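Acyl-coenzyme A oxidase acox-1.2 (Caenorhabditis elegans, PDB 5K3J) catalyses the FAD-dependent desaturation of ascaroside-CoA side chains, the first step of peroxisomal beta-oxidation in pheromone biosynthesis, with hydrogen peroxide as by-product. Local coordinates at residues S78-Y83 and H98-V103; R43-A48 and E93-H98. All coordinates share one frame; numbering follows the deposited sequence.

Interaction 1: S78-Y83 and H98-V103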
ATOM      1  N   SER A  78     -11.176   4.294 -28.567  1.00 30.20           N
ATOM      2  CA  SER A  78     -11.745   4.259 -29.906  1.00 31.72           C
ATOM      3  C   SER A  78     -11.463   5.565 -30.628  1.00 36.99           C
ATOM      4  O   SER A  78     -11.249   5.582 -31.837  1.00 43.68           O
ATOM      5  CB  SER A  78     -13.253   3.995 -29.854  1.00 30.64           C
ATOM      6  OG  SER A  78     -13.955   5.122 -29.359  1.00 29.76           O
ATOM      7  N   ILE A  79     -11.470   6.662 -29.879  1.00 44.38           N
ATOM      8  CA  ILE A  79     -11.123   7.963 -30.436  1.00 44.47           C
ATOM      9  C   ILE A  79      -9.628   8.015 -30.741  1.00 47.06           C
ATOM     10  O   ILE A  79      -9.218   8.426 -31.829  1.00 52.92           O
ATOM     11  CB  ILE A  79     -11.483   9.115 -29.479  1.00 45.52           C
ATOM     12  CG1 ILE A  79     -12.972   9.087 -29.142  1.00 46.11           C
ATOM     13  CG2 ILE A  79     -11.109  10.450 -30.097  1.00 43.92           C
ATOM     14  CD1 ILE A  79     -13.371  10.094 -28.097  1.00 49.26           C
ATOM     15  N   LEU A  80      -8.825   7.587 -29.770  1.00 38.08           N
ATOM     16  CA  LEU A  80      -7.373   7.581 -29.899  1.00 35.11           C
ATOM     17  C   LEU A  80      -6.911   6.743 -31.085  1.00 37.92           C
ATOM     18  O   LEU A  80      -5.947   7.093 -31.765  1.00 39.33           O
ATOM     19  CB  LEU A  80      -6.737   7.059 -28.612  1.00 33.33           C
ATOM     20  CG  LEU A  80      -5.217   7.095 -28.508  1.00 33.87           C
ATOM     21  CD1 LEU A  80      -4.733   8.537 -28.571  1.00 35.18           C
ATOM     22  CD2 LEU A  80      -4.746   6.413 -27.231  1.00 32.24           C
ATOM     23  N   THR A  81      -7.602   5.631 -31.323  1.00 40.19           N
ATOM     24  CA  THR A  81      -7.262   4.737 -32.424  1.00 40.16           C
ATOM     25  C   THR A  81      -7.434   5.445 -33.767  1.00 44.69           C
ATOM     26  O   THR A  81      -6.647   5.237 -34.693  1.00 44.30           O
ATOM     27  CB  THR A  81      -8.118   3.458 -32.385  1.00 38.38           C
ATOM     28  OG1 THR A  81      -7.853   2.753 -31.165  1.00 31.70           O
ATOM     29  CG2 THR A  81      -7.800   2.550 -33.563  1.00 36.77           C
ATOM     30  N   LYS A  82      -8.450   6.297 -33.863  1.00 53.50           N
ATOM     31  CA  LYS A  82      -8.664   7.089 -35.069  1.00 54.24           C
ATOM     32  C   LYS A  82      -7.514   8.067 -35.287  1.00 53.18           C
ATOM     33  O   LYS A  82      -6.965   8.161 -36.385  1.00 51.67           O
ATOM     34  CB  LYS A  82      -9.991   7.845 -34.987  1.00 60.77           C
ATOM     35  CG  LYS A  82      -9.980   9.189 -35.698  1.00 70.38           C
ATOM     36  CD  LYS A  82     -11.254   9.974 -35.457  1.00 77.55           C
ATOM     37  CE  LYS A  82     -11.013  11.456 -35.686  1.00 81.33           C
ATOM     38  NZ  LYS A  82     -10.174  11.710 -36.893  1.00 81.99           N
ATOM     39  N   TYR A  83      -7.145   8.787 -34.232  1.00 49.47           N
ATOM     40  CA  TYR A  83      -6.072   9.772 -34.313  1.00 50.80           C
ATOM     41  C   TYR A  83      -4.684   9.133 -34.249  1.00 50.36           C
ATOM     42  O   TYR A  83      -3.678   9.842 -34.254  1.00 50.70           O
ATOM     43  CB  TYR A  83      -6.202  10.805 -33.189  1.00 51.69           C
ATOM     44  CG  TYR A  83      -7.326  11.807 -33.366  1.00 56.37           C
ATOM     45  CD1 TYR A  83      -7.235  12.824 -34.309  1.00 58.32           C
ATOM     46  CD2 TYR A  83      -8.466  11.753 -32.572  1.00 55.71           C
ATOM     47  CE1 TYR A  83      -8.254  13.747 -34.471  1.00 61.56           C
ATOM     48  CE2 TYR A  83      -9.490  12.674 -32.723  1.00 57.74           C
ATOM     49  CZ  TYR A  83      -9.377  13.668 -33.674  1.00 61.75           C
ATOM     50  OH  TYR A  83     -10.392  14.583 -33.831  1.00 63.80           O
ATOM     51  N   HIS A  98       3.869   6.235 -24.747  1.00 34.93           N
ATOM     52  CA  HIS A  98       3.725   7.612 -24.288  1.00 31.32           C
ATOM     53  C   HIS A  98       2.316   8.117 -24.565  1.00 28.99           C
ATOM     54  O   HIS A  98       1.692   8.745 -23.710  1.00 33.43           O
ATOM     55  CB  HIS A  98       4.737   8.538 -24.959  1.00 30.93           C
ATOM     56  CG  HIS A  98       4.486   9.990 -24.691  1.00 30.33           C
ATOM     57  ND1 HIS A  98       4.896  10.617 -23.533  1.00 30.57           N
ATOM     58  CD2 HIS A  98       3.841  10.931 -25.420  1.00 32.11           C
ATOM     59  CE1 HIS A  98       4.528  11.885 -23.568  1.00 30.27           C
ATOM     60  NE2 HIS A  98       3.887  12.103 -24.702  1.00 32.92           N
ATOM     61  N   LEU A  99       1.820   7.832 -25.764  1.00 30.56           N
ATOM     62  CA  LEU A  99       0.503   8.298 -26.175  1.00 30.54           C
ATOM     63  C   LEU A  99      -0.610   7.721 -25.300  1.00 32.29           C
ATOM     64  O   LEU A  99      -1.542   8.429 -24.924  1.00 33.35           O
ATOM     65  CB  LEU A  99       0.254   7.949 -27.642  1.00 28.05           C
ATOM     66  CG  LEU A  99      -1.073   8.445 -28.205  1.00 27.64           C
ATOM     67  CD1 LEU A  99      -1.129   9.952 -28.118  1.00 30.63           C
ATOM     68  CD2 LEU A  99      -1.265   7.982 -29.639  1.00 26.19           C
ATOM     69  N   HIS A 100      -0.503   6.438 -24.965  1.00 34.51           N
ATOM     70  CA  HIS A 100      -1.541   5.775 -24.188  1.00 33.45           C
ATOM     71  C   HIS A 100      -1.415   6.080 -22.697  1.00 32.66           C
ATOM     72  O   HIS A 100      -2.422   6.279 -22.018  1.00 31.42           O
ATOM     73  CB  HIS A 100      -1.505   4.266 -24.434  1.00 32.72           C
ATOM     74  CG  HIS A 100      -2.023   3.867 -25.780  1.00 31.87           C
ATOM     75  ND1 HIS A 100      -1.248   3.907 -26.921  1.00 31.21           N
ATOM     76  CD2 HIS A 100      -3.244   3.435 -26.174  1.00 30.88           C
ATOM     77  CE1 HIS A 100      -1.967   3.512 -27.955  1.00 31.40           C
ATOM     78  NE2 HIS A 100      -3.183   3.217 -27.529  1.00 31.41           N
ATOM     79  N   ARG A 101      -0.185   6.127 -22.189  1.00 26.85           N
ATOM     80  CA  ARG A 101       0.032   6.469 -20.785  1.00 25.71           C
ATOM     81  C   ARG A 101      -0.476   7.875 -20.491  1.00 25.71           C
ATOM     82  O   ARG A 101      -0.899   8.165 -19.374  1.00 23.86           O
ATOM     83  CB  ARG A 101       1.511   6.374 -20.402  1.00 25.35           C
ATOM     84  CG  ARG A 101       2.032   4.966 -20.138  1.00 26.12           C
ATOM     85  CD  ARG A 101       3.521   5.009 -19.815  1.00 28.24           C
ATOM     86  NE  ARG A 101       4.114   3.687 -19.639  1.00 29.80           N
ATOM     87  CZ  ARG A 101       5.389   3.417 -19.893  1.00 31.99           C
ATOM     88  NH1 ARG A 101       6.186   4.376 -20.346  1.00 32.82           N
ATOM     89  NH2 ARG A 101       5.868   2.192 -19.708  1.00 33.11           N
ATOM     90  N   GLU A 102      -0.427   8.745 -21.495  1.00 28.37           N
ATOM     91  CA  GLU A 102      -0.892  10.113 -21.321  1.00 28.10           C
ATOM     92  C   GLU A 102      -2.379  10.255 -21.589  1.00 27.03           C
ATOM     93  O   GLU A 102      -3.128  10.680 -20.714  1.00 29.95           O
ATOM     94  CB  GLU A 102      -0.120  11.075 -22.225  1.00 28.58           C
ATOM     95  CG  GLU A 102      -0.693  12.486 -22.199  1.00 29.54           C
ATOM     96  CD  GLU A 102       0.214  13.502 -22.866  1.00 30.93           C
ATOM     97  OE1 GLU A 102      -0.190  14.084 -23.896  1.00 31.12           O
ATOM     98  OE2 GLU A 102       1.333  13.727 -22.357  1.00 29.10           O
ATOM     99  N   VAL A 103      -2.806   9.909 -22.800  1.00 23.32           N
ATOM    100  CA  VAL A 103      -4.207  10.071 -23.184  1.00 23.68           C
ATOM    101  C   VAL A 103      -5.120   9.140 -22.387  1.00 26.01           C
ATOM    102  O   VAL A 103      -6.028   9.596 -21.691  1.00 22.62           O
ATOM    103  CB  VAL A 103      -4.422   9.810 -24.683  1.00 22.96           C
ATOM    104  CG1 VAL A 103      -5.895   9.929 -25.033  1.00 23.86           C
ATOM    105  CG2 VAL A 103      -3.602  10.780 -25.503  1.00 23.87           C
TER
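Leu80 lays one methyl over the ring of His100 and presses the other against Leu99 and Val103, packing helix 66-82 on helix 93-103 in the all-helical N-terminal domain of the acyl-CoA oxidase fold. The two segments run closer to antiparallel than to parallel, at 144°, and their axes come no nearer than 11.7 Å, a spacing that suits a branched aliphatic chain long enough to span it. The two methyls divide the work. CD1 of Leu80 lies 3.7 Å from CD2 of Leu99 and also meets CG2 of Val103 at 4.0 Å, a purely apolar patch between residues one helical turn apart. CD2 of Leu80 turns to the histidine instead. With CG of Leu80 opposite the backbone N (chi1 -175°), the fork is carried toward helix 93-103. Replacing Leu80 by an alanine would probably open a gap between the two helices beside Leu99 and Val103 and leave this face of the His100 ring without its methyl cover. His100 is tied back to its own helix by the hydrogen bond of its ND1 with Ser96 O, which is likely to limit rotation of the ring; its side chain is about 8 Å from the bound ascaroside-CoA. The CH-pi contact is off-centre: CD2 of Leu80 is 3.7 Å from the His100 ring centroid, over the face but nearest to the CD2 and NE2 rim.

Interaction 2: R43-A48 and E93-H98; sequences REITDA and EEESLH
Ile45 meets His98 from its first side-chain carbon onward. CB of Ile45 lies 4.0 Å from CD2 of His98, and the CG2 branch comes to 3.9 Å from that same carbon, arriving at the edge of the imidazole and near its plane. The other branch leads through CG1, set opposite the carbonyl carbon (chi1 -66°), to CD1, which rests 4.1 Å from CD2 of His98 and 4.2 Å from CG of Glu95. A beta-branched residue suits the site because CG2 can lie at the ring edge while the longer arm reaches both the ring and the glutamate's CG. Glu95 contributes only methylene here: its carboxylate forms a salt bridge with Arg41 through OE2 and accepts a hydrogen bond from Asp89 N at OE1, so a buried acid is matched by partners. Farther round the imidazole edge, OG1 of Thr46 lies 3.0 Å from NE2 of His98, again close to the ring plane; this hydroxyl is hydrogen-bonded to Arg42 O of its own helix and to OE2 of Glu102. With CG of His98 opposite its backbone N, the ring reaches across to helix 36-49. The two segments run in broadly the same direction, 41° apart, and their axes come within 10.7 Å. The contact thus joins helix 36-49 to the start of helix 93-103 inside the N-terminal helical domain, with Ile88 of the preceding loop packed against both Ile45 and Glu95.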
ATOM      1  N   ARG A  43       7.099  15.527 -26.217  1.00 42.21           N
ATOM      2  CA  ARG A  43       6.545  16.864 -26.086  1.00 38.63           C
ATOM      3  C   ARG A  43       5.742  17.184 -27.342  1.00 37.76           C
ATOM      4  O   ARG A  43       4.694  17.825 -27.277  1.00 42.34           O
ATOM      5  CB  ARG A  43       7.651  17.900 -25.866  1.00 39.48           C
ATOM      6  CG  ARG A  43       8.758  17.454 -24.908  1.00 40.07           C
ATOM      7  CD  ARG A  43       9.822  18.541 -24.742  1.00 40.26           C
ATOM      8  NE  ARG A  43      11.144  17.988 -24.451  1.00 39.09           N
ATOM      9  CZ  ARG A  43      12.147  17.958 -25.324  1.00 38.53           C
ATOM     10  NH1 ARG A  43      11.982  18.452 -26.547  1.00 37.41           N
ATOM     11  NH2 ARG A  43      13.318  17.439 -24.977  1.00 38.00           N
ATOM     12  N   GLU A  44       6.240  16.711 -28.481  1.00 56.14           N
ATOM     13  CA  GLU A  44       5.585  16.917 -29.766  1.00 59.28           C
ATOM     14  C   GLU A  44       4.209  16.253 -29.789  1.00 53.99           C
ATOM     15  O   GLU A  44       3.238  16.844 -30.257  1.00 48.31           O
ATOM     16  CB  GLU A  44       6.462  16.376 -30.895  1.00 61.70           C
ATOM     17  CG  GLU A  44       6.112  16.906 -32.268  1.00 67.28           C
ATOM     18  CD  GLU A  44       7.152  16.543 -33.304  1.00 74.52           C
ATOM     19  OE1 GLU A  44       8.322  16.307 -32.924  1.00 79.96           O
ATOM     20  OE2 GLU A  44       6.796  16.489 -34.497  1.00 74.10           O
ATOM     21  N   ILE A  45       4.136  15.031 -29.272  1.00 46.00           N
ATOM     22  CA  ILE A  45       2.880  14.294 -29.200  1.00 44.13           C
ATOM     23  C   ILE A  45       1.932  14.936 -28.196  1.00 43.59           C
ATOM     24  O   ILE A  45       0.753  15.144 -28.481  1.00 45.01           O
ATOM     25  CB  ILE A  45       3.119  12.829 -28.811  1.00 44.22           C
ATOM     26  CG1 ILE A  45       3.879  12.104 -29.920  1.00 42.65           C
ATOM     27  CG2 ILE A  45       1.808  12.121 -28.555  1.00 46.41           C
ATOM     28  CD1 ILE A  45       4.630  10.865 -29.445  1.00 42.02           C
ATOM     29  N   THR A  46       2.463  15.252 -27.018  1.00 32.02           N
ATOM     30  CA  THR A  46       1.689  15.907 -25.970  1.00 31.23           C
ATOM     31  C   THR A  46       1.080  17.212 -26.479  1.00 36.19           C
ATOM     32  O   THR A  46      -0.077  17.528 -26.187  1.00 41.01           O
ATOM     33  CB  THR A  46       2.555  16.201 -24.730  1.00 28.92           C
ATOM     34  OG1 THR A  46       3.056  14.973 -24.188  1.00 26.17           O
ATOM     35  CG2 THR A  46       1.737  16.908 -23.664  1.00 29.29           C
ATOM     36  N   ASP A  47       1.870  17.957 -27.246  1.00 46.05           N
ATOM     37  CA  ASP A  47       1.422  19.211 -27.833  1.00 46.19           C
ATOM     38  C   ASP A  47       0.283  18.976 -28.814  1.00 44.32           C
ATOM     39  O   ASP A  47      -0.733  19.666 -28.781  1.00 47.36           O
ATOM     40  CB  ASP A  47       2.581  19.915 -28.540  1.00 51.84           C
ATOM     41  CG  ASP A  47       2.180  21.257 -29.116  1.00 52.91           C
ATOM     42  OD1 ASP A  47       1.196  21.848 -28.620  1.00 51.15           O
ATOM     43  OD2 ASP A  47       2.851  21.724 -30.060  1.00 56.69           O
ATOM     44  N   ALA A  48       0.476  17.994 -29.688  1.00 32.60           N
ATOM     45  CA  ALA A  48      -0.503  17.658 -30.711  1.00 32.32           C
ATOM     46  C   ALA A  48      -1.764  17.078 -30.086  1.00 35.00           C
ATOM     47  O   ALA A  48      -2.863  17.260 -30.607  1.00 42.28           O
ATOM     48  CB  ALA A  48       0.086  16.681 -31.712  1.00 33.21           C
ATOM     49  N   GLU A  93       6.854   1.285 -30.430  1.00 62.21           N
ATOM     50  CA  GLU A  93       6.311   0.974 -29.111  1.00 63.72           C
ATOM     51  C   GLU A  93       6.614   2.065 -28.089  1.00 62.67           C
ATOM     52  O   GLU A  93       5.813   2.302 -27.186  1.00 67.98           O
ATOM     53  CB  GLU A  93       6.832  -0.367 -28.596  1.00 63.81           C
ATOM     54  CG  GLU A  93       6.075  -0.822 -27.355  1.00 72.86           C
ATOM     55  CD  GLU A  93       6.555  -2.141 -26.800  1.00 74.99           C
ATOM     56  OE1 GLU A  93       7.531  -2.700 -27.342  1.00 68.73           O
ATOM     57  OE2 GLU A  93       5.952  -2.617 -25.814  1.00 71.48           O
ATOM     58  N   GLU A  94       7.758   2.726 -28.228  1.00 52.10           N
ATOM     59  CA  GLU A  94       8.095   3.829 -27.332  1.00 52.16           C
ATOM     60  C   GLU A  94       7.069   4.951 -27.434  1.00 48.93           C
ATOM     61  O   GLU A  94       6.597   5.464 -26.421  1.00 45.50           O
ATOM     62  CB  GLU A  94       9.495   4.370 -27.631  1.00 55.25           C
ATOM     63  CG  GLU A  94      10.616   3.608 -26.956  1.00 60.43           C
ATOM     64  CD  GLU A  94      11.898   4.411 -26.899  1.00 63.88           C
ATOM     65  OE1 GLU A  94      12.073   5.313 -27.747  1.00 68.26           O
ATOM     66  OE2 GLU A  94      12.724   4.144 -26.001  1.00 66.70           O
ATOM     67  N   GLU A  95       6.714   5.318 -28.660  1.00 67.00           N
ATOM     68  CA  GLU A  95       5.759   6.399 -28.878  1.00 65.57           C
ATOM     69  C   GLU A  95       4.345   6.003 -28.466  1.00 63.19           C
ATOM     70  O   GLU A  95       3.613   6.811 -27.898  1.00 70.83           O
ATOM     71  CB  GLU A  95       5.764   6.841 -30.341  1.00 65.93           C
ATOM     72  CG  GLU A  95       6.994   7.649 -30.736  1.00 66.10           C
ATOM     73  CD  GLU A  95       6.851   8.288 -32.107  1.00 64.42           C
ATOM     74  OE1 GLU A  95       5.799   8.088 -32.748  1.00 57.17           O
ATOM     75  OE2 GLU A  95       7.785   8.992 -32.546  1.00 67.92           O
ATOM     76  N   SER A  96       3.964   4.760 -28.749  1.00 43.78           N
ATOM     77  CA  SER A  96       2.611   4.297 -28.454  1.00 38.82           C
ATOM     78  C   SER A  96       2.370   4.250 -26.950  1.00 36.68           C
ATOM     79  O   SER A  96       1.269   4.547 -26.477  1.00 34.24           O
ATOM     80  CB  SER A  96       2.360   2.922 -29.070  1.00 36.80           C
ATOM     81  OG  SER A  96       0.974   2.659 -29.162  1.00 35.26           O
ATOM     82  N   LEU A  97       3.408   3.878 -26.206  1.00 24.74           N
ATOM     83  CA  LEU A  97       3.339   3.858 -24.753  1.00 24.23           C
ATOM     84  C   LEU A  97       3.172   5.257 -24.177  1.00 27.60           C
ATOM     85  O   LEU A  97       2.420   5.447 -23.225  1.00 30.73           O
ATOM     86  CB  LEU A  97       4.583   3.197 -24.162  1.00 23.09           C
ATOM     87  CG  LEU A  97       4.638   1.669 -24.249  1.00 23.33           C
ATOM     88  CD1 LEU A  97       5.767   1.119 -23.382  1.00 21.65           C
ATOM     89  CD2 LEU A  97       3.297   1.034 -23.877  1.00 21.75           C
ATOM     90  N   HIS A  98       3.869   6.235 -24.747  1.00 34.93           N
ATOM     91  CA  HIS A  98       3.725   7.612 -24.288  1.00 31.32           C
ATOM     92  C   HIS A  98       2.316   8.117 -24.565  1.00 28.99           C
ATOM     93  O   HIS A  98       1.692   8.745 -23.710  1.00 33.43           O
ATOM     94  CB  HIS A  98       4.737   8.538 -24.959  1.00 30.93           C
ATOM     95  CG  HIS A  98       4.486   9.990 -24.691  1.00 30.33           C
ATOM     96  ND1 HIS A  98       4.896  10.617 -23.533  1.00 30.57           N
ATOM     97  CD2 HIS A  98       3.841  10.931 -25.420  1.00 32.11           C
ATOM     98  CE1 HIS A  98       4.528  11.885 -23.568  1.00 30.27           C
ATOM     99  NE2 HIS A  98       3.887  12.103 -24.702  1.00 32.92           N
TER

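Both contacts are buried and both use helix 93-103, but on adjoining faces of it, with Leu99 near the seam: interaction 1 packs it against helix 66-82, interaction 2 against helix 36-49. Their centres are 9 Å apart. Interaction 1 is hydrocarbon throughout apart from one histidine face, whereas interaction 2 uses a histidine edge and mixes aliphatic carbons, one from a glutamate whose carboxylate is paired outside the contact, with a hydroxyl. They join directly where CD1 of Leu99 packs 3.7 Å from CG2 of Ile45, and where OE2 of Glu102 and OG1 of Thr46 probably share a hydrogen bond. Of the two, only interaction 1 borders the second subunit, at Ser78 and Thr81.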